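Local coordinates for mandelate racemase/muconate lactonizing enzyme family protein (Azoarcus sp., PDB 2QDE) that belongs to the mandelate racemase/muconate lactonizing enzyme family, with an enolase-type N-terminal domain joined to a TIM-barrel-like domain that binds a barium ion, at residues A249-L252 with H253-L256. Numbering follows the deposited sequence.
Sequences AQEL and HDLL
Asp254 reaches back from the first turn of helix 252-261 to the N-cap residue Glu251, whose backbone N gives a nearly straight bond to Asp254 OD2 (2.7 Å, 165° at the hydrogen). The N-H comes to the anti side of the carboxylate, tilted 34° from its plane; CG lies beside Asp254's own backbone N, which turns the group back over the loop. Gln250 N adds a weak second bond to the same oxygen. Glu251 O accepts Leu255 N at 3.1 Å, an ordinary helical bond, and, weakly, Asp254 N. Glu251 CB lies 3.3 Å from His253 CE1, the two side chains side by side and pointing the same way; the Glu251 carboxylate itself makes no contact with the ring. Bent at chi2 (-61°), the Glu251 chain brings OE2 to Gln250 NE2 at 2.8 Å, nearly in the amide plane; Asn101 also bonds OE2. Nearby, Leu255 CD1 packs on Ala249 CB at 3.7 Å, and Leu255 and Leu252 rest on helix 277-290. His253 stacks with Trp227 of a third subunit. The contact thus closes the loop leading from barrel strand 243-245 into its following helix. Just one half of a capping box forms, the Asp254 side chain to Glu251 N, and the negative charge of Asp254 near the helix N-terminus would probably be stabilised by the helix dipole.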
loop_
_atom_site.group_PDB
_atom_site.type_symbol
_atom_site.label_atom_id
_atom_site.label_comp_id
_atom_site.label_asym_id
_atom_site.label_seq_id
_atom_site.Cartn_x
_atom_site.Cartn_y
_atom_site.Cartn_z
ATOM N N ALA A 249 -7.376 -6.908 20.740
ATOM C CA ALA A 249 -8.633 -6.203 20.486
ATOM C C ALA A 249 -9.196 -5.531 21.732
ATOM O O ALA A 249 -10.130 -6.042 22.359
ATOM C CB ALA A 249 -9.663 -7.169 19.920
ATOM N N GLN A 250 -8.641 -4.376 22.080
ATOM C CA GLN A 250 -9.103 -3.657 23.259
ATOM C C GLN A 250 -9.817 -2.341 22.944
ATOM O O GLN A 250 -10.956 -2.121 23.366
ATOM C CB GLN A 250 -7.917 -3.395 24.189
ATOM C CG GLN A 250 -8.261 -2.603 25.430
ATOM C CD GLN A 250 -7.038 -2.303 26.264
ATOM O OE1 GLN A 250 -6.345 -3.217 26.721
ATOM N NE2 GLN A 250 -6.760 -1.024 26.466
ATOM N N GLU A 251 -9.146 -1.467 22.206
ATOM C CA GLU A 251 -9.713 -0.169 21.855
ATOM C C GLU A 251 -10.294 -0.162 20.444
ATOM O O GLU A 251 -9.955 -1.013 19.617
ATOM C CB GLU A 251 -8.638 0.920 21.952
ATOM C CG GLU A 251 -7.902 0.998 23.293
ATOM C CD GLU A 251 -8.819 1.310 24.470
ATOM O OE1 GLU A 251 -9.902 1.890 24.255
ATOM O OE2 GLU A 251 -8.442 0.987 25.618
ATOM N N LEU A 252 -11.164 0.808 20.173
ATOM C CA LEU A 252 -11.771 0.922 18.857
ATOM C C LEU A 252 -10.689 1.006 17.782
ATOM O O LEU A 252 -10.779 0.328 16.766
ATOM C CB LEU A 252 -12.671 2.158 18.779
ATOM C CG LEU A 252 -13.937 2.162 19.636
ATOM C CD1 LEU A 252 -14.730 3.421 19.322
ATOM C CD2 LEU A 252 -14.780 0.922 19.354
ATOM N N HIS A 253 -9.660 1.819 18.010
ATOM C CA HIS A 253 -8.599 1.926 17.018
ATOM C C HIS A 253 -7.799 0.626 16.872
ATOM O O HIS A 253 -7.212 0.379 15.813
ATOM C CB HIS A 253 -7.670 3.122 17.306
ATOM C CG HIS A 253 -6.986 3.072 18.636
ATOM N ND1 HIS A 253 -7.604 3.450 19.808
ATOM C CD2 HIS A 253 -5.724 2.715 18.972
ATOM C CE1 HIS A 253 -6.749 3.330 20.809
ATOM N NE2 HIS A 253 -5.603 2.886 20.327
ATOM N N ASP A 254 -7.781 -0.212 17.913
ATOM C CA ASP A 254 -7.083 -1.500 17.816
ATOM C C ASP A 254 -7.860 -2.345 16.802
ATOM O O ASP A 254 -7.275 -3.000 15.937
ATOM C CB ASP A 254 -7.064 -2.260 19.157
ATOM C CG ASP A 254 -6.211 -1.582 20.222
ATOM O OD1 ASP A 254 -5.181 -0.963 19.872
ATOM O OD2 ASP A 254 -6.565 -1.689 21.418
ATOM N N LEU A 255 -9.186 -2.328 16.929
ATOM C CA LEU A 255 -10.050 -3.086 16.032
ATOM C C LEU A 255 -9.863 -2.612 14.592
ATOM O O LEU A 255 -9.870 -3.417 13.659
ATOM C CB LEU A 255 -11.519 -2.944 16.458
ATOM C CG LEU A 255 -12.060 -3.918 17.522
ATOM C CD1 LEU A 255 -11.124 -4.000 18.715
ATOM C CD2 LEU A 255 -13.443 -3.451 17.973
ATOM N N LEU A 256 -9.691 -1.304 14.419
ATOM C CA LEU A 256 -9.481 -0.735 13.090
ATOM C C LEU A 256 -8.168 -1.271 12.522
ATOM O O LEU A 256 -8.111 -1.715 11.377
ATOM C CB LEU A 256 -9.425 0.795 13.160
ATOM C CG LEU A 256 -9.020 1.492 11.856
ATOM C CD1 LEU A 256 -9.974 1.100 10.745
ATOM C CD2 LEU A 256 -9.019 2.996 12.059
#